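Local coordinates for probable cell division protein WhiA (Thermotoga maritima, PDB 3HYI), which is probably involved in cell division and chromosome segregation, joining a degenerate LAGLIDADG homing endonuclease domain to a DNA-binding helix-turn-helix domain, at residues 225-236 with 252-263. Numbering follows the deposited sequence.
Sequences TARQIRAIELIK and ALVRLRNKELSL
R255 reaches from helix 246-257 to Q228 on helix 207-238, meeting that helix along most of its side chain. CB and CG rest against the end of I232, whose CD1 lies 3.4 Å from R255 CG. With CG anti to the backbone N (chi1 173°) and bends at chi2 and chi3, the chain turns past Q228, bringing CD close to OE1. NE is buried with no polar partner, whereas R255 NH1 donates to Q228 OE1 at 2.9 Å, the amide and guanidinium planes nearly coplanar at 21° to each other. T225 CG2 sits over one face of the guanidinium, offset toward the rim, near CZ and NH1. R255 NH2 grips two backbone carbonyls of its own segment, N258 O at 2.9 Å and L261 O at 2.8 Å; with the bond from NH1 these limit rotation of the group and tie it to the turn after the helix. That turn leads into the predicted helix-turn-helix motif of the C-terminal domain; S262 takes the N-cap position of helix 263-268, its OG making a weak hydrogen bond to E265 N, and L263 sets CD2 near the Q228 amide while also touching Y278 and L281 of helix 274-288. The axes of 225-236 and 252-257 come within 9.8 Å at 119°. L256 fits as a knob among I229, I232, E233 and K236, L256 CD1 3.8 Å from I232 CG2. K259 lays its aliphatic chain across I229 CD1, and K259 NZ makes a long salt bridge of 3.9 Å to E233 OE2.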
loop_
_atom_site.group_PDB
_atom_site.type_symbol
_atom_site.label_atom_id
_atom_site.label_comp_id
_atom_site.label_asym_id
_atom_site.label_seq_id
_atom_site.Cartn_x
_atom_site.Cartn_y
_atom_site.Cartn_z
ATOM N N THR A 225 26.641 -29.286 -16.866
ATOM C CA THR A 225 26.471 -29.872 -18.195
ATOM C C THR A 225 27.772 -30.482 -18.717
ATOM O O THR A 225 27.761 -31.577 -19.274
ATOM C CB THR A 225 25.952 -28.831 -19.207
ATOM O OG1 THR A 225 24.757 -28.230 -18.695
ATOM C CG2 THR A 225 25.649 -29.484 -20.549
ATOM N N ALA A 226 28.886 -29.777 -18.524
ATOM C CA ALA A 226 30.201 -30.275 -18.940
ATOM C C ALA A 226 30.564 -31.554 -18.187
ATOM O O ALA A 226 31.164 -32.473 -18.744
ATOM C CB ALA A 226 31.268 -29.211 -18.708
ATOM N N ARG A 227 30.185 -31.584 -16.915
ATOM C CA ARG A 227 30.431 -32.707 -16.020
ATOM C C ARG A 227 29.578 -33.916 -16.394
ATOM O O ARG A 227 30.003 -35.060 -16.225
ATOM C CB ARG A 227 30.097 -32.271 -14.592
ATOM C CG ARG A 227 30.899 -32.925 -13.499
ATOM C CD ARG A 227 30.853 -32.077 -12.226
ATOM N NE ARG A 227 29.999 -32.665 -11.197
ATOM N N GLN A 228 28.374 -33.654 -16.895
ATOM C CA GLN A 228 27.496 -34.712 -17.375
ATOM C C GLN A 228 28.089 -35.324 -18.635
ATOM O O GLN A 228 28.241 -36.543 -18.738
ATOM C CB GLN A 228 26.107 -34.161 -17.681
ATOM C CG GLN A 228 25.364 -33.628 -16.465
ATOM C CD GLN A 228 24.318 -32.597 -16.825
ATOM O OE1 GLN A 228 23.893 -32.510 -17.970
ATOM N NE2 GLN A 228 23.899 -31.810 -15.844
ATOM N N ILE A 229 28.429 -34.458 -19.586
ATOM C CA ILE A 229 29.016 -34.884 -20.851
ATOM C C ILE A 229 30.285 -35.701 -20.601
ATOM O O ILE A 229 30.422 -36.806 -21.123
ATOM C CB ILE A 229 29.319 -33.681 -21.770
ATOM C CG1 ILE A 229 28.017 -33.006 -22.214
ATOM C CG2 ILE A 229 30.100 -34.123 -22.999
ATOM C CD1 ILE A 229 28.225 -31.677 -22.912
ATOM N N ARG A 230 31.185 -35.171 -19.774
ATOM C CA ARG A 230 32.433 -35.862 -19.426
ATOM C C ARG A 230 32.186 -37.250 -18.822
ATOM O O ARG A 230 32.855 -38.219 -19.188
ATOM C CB ARG A 230 33.263 -35.016 -18.456
ATOM C CG ARG A 230 34.692 -35.505 -18.280
ATOM N N ALA A 231 31.226 -37.341 -17.904
ATOM C CA ALA A 231 30.866 -38.619 -17.273
ATOM C C ALA A 231 30.352 -39.636 -18.295
ATOM O O ALA A 231 30.705 -40.811 -18.246
ATOM C CB ALA A 231 29.819 -38.396 -16.184
ATOM N N ILE A 232 29.517 -39.170 -19.219
ATOM C CA ILE A 232 28.977 -40.019 -20.279
ATOM C C ILE A 232 30.077 -40.501 -21.228
ATOM O O ILE A 232 30.058 -41.651 -21.669
ATOM C CB ILE A 232 27.889 -39.274 -21.084
ATOM C CG1 ILE A 232 26.668 -39.014 -20.197
ATOM C CG2 ILE A 232 27.468 -40.075 -22.302
ATOM C CD1 ILE A 232 25.719 -38.006 -20.767
ATOM N N GLU A 233 31.033 -39.621 -21.526
ATOM C CA GLU A 233 32.144 -39.943 -22.429
ATOM C C GLU A 233 33.042 -41.028 -21.836
ATOM O O GLU A 233 33.473 -41.934 -22.544
ATOM C CB GLU A 233 32.998 -38.703 -22.729
ATOM C CG GLU A 233 32.255 -37.499 -23.320
ATOM C CD GLU A 233 32.023 -37.588 -24.812
ATOM O OE1 GLU A 233 31.890 -38.718 -25.335
ATOM O OE2 GLU A 233 31.960 -36.517 -25.462
ATOM N N LEU A 234 33.336 -40.915 -20.543
ATOM C CA LEU A 234 34.162 -41.904 -19.839
ATOM C C LEU A 234 33.519 -43.286 -19.851
ATOM O O LEU A 234 34.189 -44.286 -20.113
ATOM C CB LEU A 234 34.409 -41.467 -18.391
ATOM C CG LEU A 234 35.381 -40.305 -18.187
ATOM C CD1 LEU A 234 35.275 -39.766 -16.772
ATOM C CD2 LEU A 234 36.812 -40.734 -18.488
ATOM N N ILE A 235 32.219 -43.330 -19.568
ATOM C CA ILE A 235 31.454 -44.580 -19.554
ATOM C C ILE A 235 31.410 -45.202 -20.946
ATOM O O ILE A 235 31.565 -46.415 -21.097
ATOM C CB ILE A 235 30.003 -44.352 -19.061
ATOM C CG1 ILE A 235 29.990 -43.982 -17.576
ATOM C CG2 ILE A 235 29.147 -45.597 -19.285
ATOM C CD1 ILE A 235 28.651 -43.453 -17.099
ATOM N N LYS A 236 31.190 -44.359 -21.954
ATOM C CA LYS A 236 31.162 -44.801 -23.346
ATOM C C LYS A 236 32.494 -45.425 -23.739
ATOM O O LYS A 236 32.534 -46.480 -24.374
ATOM C CB LYS A 236 30.839 -43.625 -24.275
ATOM C CG LYS A 236 30.850 -43.982 -25.752
ATOM C CD LYS A 236 30.286 -42.860 -26.608
ATOM C CE LYS A 236 30.586 -43.095 -28.081
ATOM N NZ LYS A 236 29.693 -42.295 -28.967
ATOM N N ALA A 252 21.796 -40.913 -20.999
ATOM C CA ALA A 252 23.164 -40.662 -21.463
ATOM C C ALA A 252 23.191 -40.302 -22.944
ATOM O O ALA A 252 23.882 -39.367 -23.344
ATOM C CB ALA A 252 24.048 -41.876 -21.201
ATOM N N LEU A 253 22.434 -41.045 -23.749
ATOM C CA LEU A 253 22.337 -40.784 -25.187
ATOM C C LEU A 253 21.717 -39.419 -25.499
ATOM O O LEU A 253 22.250 -38.664 -26.310
ATOM C CB LEU A 253 21.524 -41.884 -25.881
ATOM C CG LEU A 253 22.174 -43.266 -25.996
ATOM C CD1 LEU A 253 21.207 -44.243 -26.640
ATOM C CD2 LEU A 253 23.474 -43.201 -26.783
ATOM N N VAL A 254 20.594 -39.112 -24.856
ATOM C CA VAL A 254 19.888 -37.848 -25.088
ATOM C C VAL A 254 20.741 -36.630 -24.710
ATOM O O VAL A 254 20.757 -35.636 -25.435
ATOM C CB VAL A 254 18.521 -37.817 -24.345
ATOM C CG1 VAL A 254 18.026 -36.398 -24.163
ATOM C CG2 VAL A 254 17.491 -38.637 -25.109
ATOM N N ARG A 255 21.453 -36.715 -23.588
ATOM C CA ARG A 255 22.392 -35.663 -23.189
ATOM C C ARG A 255 23.501 -35.489 -24.233
ATOM O O ARG A 255 23.819 -34.369 -24.627
ATOM C CB ARG A 255 23.012 -35.984 -21.825
ATOM C CG ARG A 255 24.134 -35.038 -21.372
ATOM C CD ARG A 255 23.609 -33.751 -20.744
ATOM N NE ARG A 255 23.136 -32.777 -21.725
ATOM C CZ ARG A 255 22.625 -31.584 -21.426
ATOM N NH1 ARG A 255 22.495 -31.185 -20.166
ATOM N NH2 ARG A 255 22.233 -30.783 -22.402
ATOM N N LEU A 256 24.080 -36.605 -24.667
ATOM C CA LEU A 256 25.221 -36.586 -25.585
ATOM C C LEU A 256 24.821 -36.070 -26.967
ATOM O O LEU A 256 25.605 -35.390 -27.633
ATOM C CB LEU A 256 25.837 -37.988 -25.700
ATOM C CG LEU A 256 27.323 -38.057 -26.052
ATOM C CD1 LEU A 256 28.161 -37.431 -24.942
ATOM C CD2 LEU A 256 27.749 -39.497 -26.290
ATOM N N ARG A 257 23.599 -36.390 -27.385
ATOM C CA ARG A 257 23.082 -35.952 -28.679
ATOM C C ARG A 257 22.510 -34.535 -28.627
ATOM O O ARG A 257 22.371 -33.885 -29.664
ATOM C CB ARG A 257 22.023 -36.935 -29.187
ATOM C CG ARG A 257 22.589 -38.307 -29.540
ATOM C CD ARG A 257 21.517 -39.256 -30.054
ATOM N NE ARG A 257 22.034 -40.613 -30.229
ATOM N N ASN A 258 22.178 -34.065 -27.424
ATOM C CA ASN A 258 21.617 -32.724 -27.233
ATOM C C ASN A 258 22.336 -31.995 -26.106
ATOM O O ASN A 258 21.794 -31.857 -25.015
ATOM C CB ASN A 258 20.123 -32.803 -26.902
ATOM C CG ASN A 258 19.334 -33.592 -27.924
ATOM O OD1 ASN A 258 18.747 -33.020 -28.842
ATOM N ND2 ASN A 258 19.311 -34.913 -27.770
ATOM N N LYS A 259 23.542 -31.509 -26.378
ATOM C CA LYS A 259 24.427 -31.008 -25.319
ATOM C C LYS A 259 24.136 -29.588 -24.851
ATOM O O LYS A 259 24.659 -29.165 -23.822
ATOM C CB LYS A 259 25.887 -31.073 -25.760
ATOM C CG LYS A 259 26.253 -32.344 -26.484
ATOM C CD LYS A 259 27.706 -32.702 -26.262
ATOM C CE LYS A 259 28.326 -33.278 -27.513
ATOM N NZ LYS A 259 29.597 -33.978 -27.211
ATOM N N GLU A 260 23.316 -28.856 -25.601
ATOM C CA GLU A 260 23.023 -27.461 -25.280
ATOM C C GLU A 260 21.635 -27.258 -24.667
ATOM O O GLU A 260 21.264 -26.130 -24.327
ATOM C CB GLU A 260 23.206 -26.593 -26.530
ATOM C CG GLU A 260 24.665 -26.210 -26.757
ATOM C CD GLU A 260 24.925 -25.593 -28.118
ATOM O OE1 GLU A 260 23.977 -25.054 -28.735
ATOM O OE2 GLU A 260 26.089 -25.639 -28.571
ATOM N N LEU A 261 20.880 -28.344 -24.505
ATOM C CA LEU A 261 19.541 -28.256 -23.923
ATOM C C LEU A 261 19.584 -28.201 -22.404
ATOM O O LEU A 261 20.469 -28.767 -21.770
ATOM C CB LEU A 261 18.682 -29.449 -24.344
ATOM C CG LEU A 261 18.422 -29.631 -25.839
ATOM C CD1 LEU A 261 17.440 -30.772 -26.052
ATOM C CD2 LEU A 261 17.884 -28.354 -26.475
ATOM N N SER A 262 18.606 -27.514 -21.829
ATOM C CA SER A 262 18.403 -27.525 -20.391
ATOM C C SER A 262 17.914 -28.905 -19.956
ATOM O O SER A 262 17.403 -29.678 -20.773
ATOM C CB SER A 262 17.366 -26.473 -20.003
ATOM O OG SER A 262 16.110 -26.776 -20.584
ATOM N N LEU A 263 18.066 -29.205 -18.670
ATOM C CA LEU A 263 17.603 -30.479 -18.116
ATOM C C LEU A 263 16.099 -30.671 -18.323
ATOM O O LEU A 263 15.644 -31.781 -18.590
ATOM C CB LEU A 263 17.939 -30.572 -16.625
ATOM C CG LEU A 263 19.427 -30.617 -16.263
ATOM C CD1 LEU A 263 19.610 -30.514 -14.756
ATOM C CD2 LEU A 263 20.077 -31.880 -16.803
#